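Local coordinates for arfgap-like finger domain containing protein (Cryptosporidium parvum Iowa II, PDB 2OWA) that probably activates GTP hydrolysis by ADP-ribosylation factors, through the zinc-finger ArfGAP domain that makes up most of this chain, at residues A[95-98]-A[99-103]; A[31-34]-A[35-38]. One frame throughout, in Å; residues are numbered along the deposited sequence.

Contact 1: residues A[95-98]-A[99-103]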
loop_
_atom_site.group_PDB
_atom_site.type_symbol
_atom_site.label_atom_id
_atom_site.label_comp_id
_atom_site.label_asym_id
_atom_site.label_seq_id
_atom_site.Cartn_x
_atom_site.Cartn_y
_atom_site.Cartn_z
ATOM N N GLY A 95 -0.189 7.691 2.762
ATOM C CA GLY A 95 -1.157 6.997 1.933
ATOM C C GLY A 95 -2.261 6.350 2.762
ATOM O O GLY A 95 -2.948 7.000 3.550
ATOM N N GLY A 96 -2.427 5.044 2.602
ATOM C CA GLY A 96 -3.485 4.326 3.310
ATOM C C GLY A 96 -4.632 3.984 2.387
ATOM O O GLY A 96 -4.781 4.572 1.300
ATOM N N ASN A 97 -5.445 3.017 2.805
ATOM C CA ASN A 97 -6.661 2.640 2.053
ATOM C C ASN A 97 -7.696 3.746 1.852
ATOM O O ASN A 97 -8.256 3.843 0.776
ATOM C CB ASN A 97 -7.322 1.399 2.655
ATOM C CG ASN A 97 -6.487 0.141 2.468
ATOM O OD1 ASN A 97 -5.343 0.197 1.994
ATOM N ND2 ASN A 97 -7.055 -1.020 2.867
ATOM N N GLY A 98 -7.943 4.589 2.869
ATOM C CA GLY A 98 -8.861 5.712 2.697
ATOM C C GLY A 98 -8.505 6.747 1.620
ATOM O O GLY A 98 -9.332 7.085 0.757
ATOM N N ARG A 99 -7.293 7.288 1.670
ATOM C CA ARG A 99 -6.847 8.195 0.611
ATOM C C ARG A 99 -6.939 7.595 -0.823
ATOM O O ARG A 99 -7.364 8.293 -1.766
ATOM C CB ARG A 99 -5.409 8.632 0.888
ATOM C CG ARG A 99 -4.955 9.749 -0.017
ATOM C CD ARG A 99 -3.628 10.267 0.394
ATOM N NE ARG A 99 -3.367 11.578 -0.208
ATOM C CZ ARG A 99 -2.266 12.298 0.022
ATOM N NH1 ARG A 99 -1.329 11.858 0.860
ATOM N NH2 ARG A 99 -2.117 13.476 -0.578
ATOM N N ALA A 100 -6.508 6.335 -0.967
ATOM C CA ALA A 100 -6.561 5.606 -2.245
ATOM C C ALA A 100 -8.012 5.352 -2.739
ATOM O O ALA A 100 -8.331 5.657 -3.902
ATOM C CB ALA A 100 -5.754 4.281 -2.176
ATOM N N ARG A 101 -8.876 4.846 -1.850
ATOM C CA ARG A 101 -10.306 4.674 -2.140
ATOM C C ARG A 101 -10.877 6.022 -2.580
ATOM O O ARG A 101 -11.592 6.088 -3.559
ATOM C CB ARG A 101 -11.096 4.178 -0.909
ATOM C CG ARG A 101 -11.218 2.671 -0.811
ATOM C CD ARG A 101 -11.599 2.255 0.627
ATOM N NE ARG A 101 -11.285 0.863 0.894
ATOM C CZ ARG A 101 -10.958 0.406 2.099
ATOM N NH1 ARG A 101 -10.930 1.257 3.122
ATOM N NH2 ARG A 101 -10.664 -0.892 2.282
ATOM N N ASN A 102 -10.503 7.088 -1.890
ATOM C CA ASN A 102 -11.050 8.391 -2.212
ATOM C C ASN A 102 -10.631 8.807 -3.612
ATOM O O ASN A 102 -11.464 9.230 -4.401
ATOM C CB ASN A 102 -10.661 9.474 -1.170
ATOM C CG ASN A 102 -11.025 10.903 -1.643
ATOM O OD1 ASN A 102 -12.168 11.175 -1.983
ATOM N ND2 ASN A 102 -10.048 11.798 -1.675
ATOM N N TYR A 103 -9.330 8.686 -3.910
ATOM C CA TYR A 103 -8.829 9.040 -5.214
ATOM C C TYR A 103 -9.482 8.207 -6.339
ATOM O O TYR A 103 -9.994 8.775 -7.312
ATOM C CB TYR A 103 -7.307 8.917 -5.264
ATOM C CG TYR A 103 -6.735 9.154 -6.646
ATOM C CD1 TYR A 103 -6.484 10.440 -7.098
ATOM C CD2 TYR A 103 -6.478 8.079 -7.516
ATOM C CE1 TYR A 103 -5.966 10.665 -8.345
ATOM C CE2 TYR A 103 -5.956 8.301 -8.775
ATOM C CZ TYR A 103 -5.714 9.594 -9.177
ATOM O OH TYR A 103 -5.209 9.832 -10.405
HETATM O O HOH W 1 -5.548 7.345 3.962
#

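Contact 2: residues A[31-34]-A[35-38]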
loop_
_atom_site.group_PDB
_atom_site.type_symbol
_atom_site.label_atom_id
_atom_site.label_comp_id
_atom_site.label_asym_id
_atom_site.label_seq_id
_atom_site.Cartn_x
_atom_site.Cartn_y
_atom_site.Cartn_z
ATOM N N ARG A 31 -1.871 0.127 10.605
ATOM C CA ARG A 31 -2.871 -0.915 10.253
ATOM C C ARG A 31 -4.167 -0.774 11.025
ATOM O O ARG A 31 -5.207 -1.210 10.545
ATOM C CB ARG A 31 -2.313 -2.331 10.492
ATOM C CG ARG A 31 -1.555 -2.908 9.322
ATOM C CD ARG A 31 -1.232 -4.424 9.524
ATOM N NE ARG A 31 -0.892 -4.796 10.913
ATOM C CZ ARG A 31 0.332 -5.075 11.378
ATOM N NH1 ARG A 31 1.419 -5.012 10.599
ATOM N NH2 ARG A 31 0.483 -5.411 12.654
ATOM N N ASN A 32 -4.091 -0.188 12.225
ATOM C CA ASN A 32 -5.249 -0.008 13.093
ATOM C C ASN A 32 -6.110 1.183 12.662
ATOM O O ASN A 32 -7.256 1.294 13.120
ATOM C CB ASN A 32 -4.831 0.097 14.591
ATOM C CG ASN A 32 -6.041 0.208 15.567
ATOM O OD1 ASN A 32 -6.301 1.277 16.165
ATOM N ND2 ASN A 32 -6.785 -0.895 15.723
ATOM N N ARG A 33 -5.579 2.073 11.810
ATOM C CA ARG A 33 -6.412 3.150 11.182
ATOM C C ARG A 33 -7.595 2.481 10.506
ATOM O O ARG A 33 -7.403 1.502 9.782
ATOM C CB ARG A 33 -5.624 3.989 10.178
ATOM C CG ARG A 33 -4.553 4.793 10.830
ATOM C CD ARG A 33 -3.849 5.764 9.913
ATOM N NE ARG A 33 -2.704 6.382 10.599
ATOM C CZ ARG A 33 -1.686 7.023 10.025
ATOM N NH1 ARG A 33 -1.608 7.181 8.708
ATOM N NH2 ARG A 33 -0.735 7.553 10.784
ATOM N N PRO A 34 -8.829 2.957 10.793
ATOM C CA PRO A 34 -10.069 2.273 10.373
ATOM C C PRO A 34 -10.176 1.882 8.890
ATOM O O PRO A 34 -10.619 0.764 8.586
ATOM C CB PRO A 34 -11.186 3.257 10.758
ATOM C CG PRO A 34 -10.524 4.474 11.267
ATOM C CD PRO A 34 -9.111 4.134 11.633
ATOM N N GLU A 35 -9.810 2.781 7.975
ATOM C CA GLU A 35 -9.795 2.415 6.551
ATOM C C GLU A 35 -8.795 1.305 6.192
ATOM O O GLU A 35 -9.002 0.622 5.214
ATOM C CB GLU A 35 -9.570 3.639 5.648
ATOM C CG GLU A 35 -10.765 4.604 5.586
ATOM C CD GLU A 35 -12.021 3.994 4.963
ATOM O OE1 GLU A 35 -11.946 3.535 3.792
ATOM O OE2 GLU A 35 -13.076 3.985 5.661
ATOM N N ASN A 36 -7.738 1.120 6.991
ATOM C CA ASN A 36 -6.717 0.090 6.716
ATOM C C ASN A 36 -7.045 -1.294 7.289
ATOM O O ASN A 36 -6.220 -2.210 7.212
ATOM C CB ASN A 36 -5.342 0.527 7.206
ATOM C CG ASN A 36 -4.759 1.697 6.412
ATOM O OD1 ASN A 36 -5.085 1.906 5.236
ATOM N ND2 ASN A 36 -3.854 2.435 7.043
ATOM N N ARG A 37 -8.248 -1.440 7.836
ATOM C CA ARG A 37 -8.651 -2.673 8.545
ATOM C C ARG A 37 -9.454 -3.647 7.678
ATOM O O ARG A 37 -9.873 -4.717 8.100
ATOM C CB ARG A 37 -9.380 -2.305 9.835
ATOM C CG ARG A 37 -8.466 -1.555 10.799
ATOM C CD ARG A 37 -9.019 -1.561 12.174
ATOM N NE ARG A 37 -8.736 -2.806 12.905
ATOM C CZ ARG A 37 -9.169 -3.040 14.142
ATOM N NH1 ARG A 37 -9.901 -2.118 14.761
ATOM N NH2 ARG A 37 -8.887 -4.190 14.752
ATOM N N THR A 38 -9.604 -3.279 6.424
ATOM C CA THR A 38 -10.182 -4.155 5.444
ATOM C C THR A 38 -9.286 -4.109 4.177
ATOM O O THR A 38 -8.747 -3.071 3.852
ATOM C CB THR A 38 -11.613 -3.692 5.189
ATOM O OG1 THR A 38 -12.205 -4.498 4.178
ATOM C CG2 THR A 38 -11.649 -2.253 4.743
HETATM O O HOH W 2 -9.528 0.863 14.237
#

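Contact 1: residues A[95-98]-A[99-103]
Gly98 and Asn102 are joined one helical turn apart. Asn102 N gives its hydrogen to Gly98 O at 2.9 Å, and Asn102 CB also rests on this oxygen. The next bond back along the helix runs from Arg101 N to Asn97 O, also 2.9 Å, and is nearly straight. Asn97 and Arg101 meet through their side chains as well. Asn97 CB sits over one face of the guanidinium, near its rim, 3.6 Å from Arg101 NH1. The amide plane of Asn97 is turned 77° from the guanidinium plane. Arg101 reaches back over Asn97 with its chain extended from CG to NE. Its NH1 forms a salt bridge with Glu35, while Asn97 OD1 accepts from Phe57 N on strand 56-58. This is the N-terminal start of helix 97-107 in the ArfGAP domain, with Gly96 at the N-cap. The positive phi of Gly96 (105°) suits glycine, because a CB there would jam against Gly95 O. The side chain of Asn97 lies about 6 Å from that of zinc ligand Cys39. The bond from Ala100 N to Gly96 O is weak, at 3.4 Å. A water accepts from Arg99 N at 2.9 Å and donates to Gly95 O, joining the preceding turn to the helix. Arg99 CB lies 4.0 Å from Gly95 O. With CG anti to the backbone N (chi1 -170°), the extended chain leads away, to Ile94 O and Glu135. Ala100 CB packs 3.6 Å from Gly96 O.

Contact 2: residues A[31-34]-A[35-38]
Arg33 O and Asn36 N form the main backbone hydrogen bond of this turn, at 2.8 Å. The donor lies well above the carbonyl plane of Arg33, and the N-H...O angle is 139°, so the bond is bent. A second bond, Arg37 N to Pro34 O, is weak at 3.3 Å. Both link residues three apart, as in the short 3-10 turn found here. A water adds a bridge at the surface. It donates to Asn32 O at 2.6 Å and accepts from Arg37 NH1 at 3.0 Å.

The side-chain contacts centre on Arg37. Its CG packs against two carbonyl oxygens, 3.3 Å from Arg31 O and slightly farther from Arg33 O. The chain then bends at chi3 (81°) and brings the guanidinium beside Asn32. Asn32 ND2 lies over one face of that group, near its rim and 3.5 Å from Arg37 NH1. Both nitrogens are donors, so this is packing and not a bond. The two side chains point the same way, with their planes 49° apart. Asn36 CB packs 3.4 Å from Arg33 O.

Polar side chains tie the turn to the rest of the domain. The amide of buried Asn36 is satisfied at both ends: ND2 bonds Val30 O, and OD1 meets helix 97-107 at Asn97. Arg33 forms a salt bridge with Asp93 of helix 86-94. The turn carries the chain on from helix 20-32 to zinc ligand Cys39, with Arg31 and Asn36 packed on Phe57 of strand 56-58.

In the fold
Contact 1 is partly buried and contact 2 lies at the surface. Contact 1 opens helix 97-107, while contact 2 follows helix 20-32 and leads into the loop that holds zinc ligand Cys39. Bonds between residues four apart mark the helix start, and bonds between residues three apart the tighter turn. In 95-103 the chemistry is that of backbone bonds, glycines and a buried amide. In 31-38 a largely exposed arginine and a water carry much of it. The two contacts touch directly. Glu35 OE1 and Arg101 NH1 are 2.6 Å apart, and Asn36 OD1 probably accepts a hydrogen bond from Asn97 N at 2.7 Å. Both contacts pack on strand 56-58.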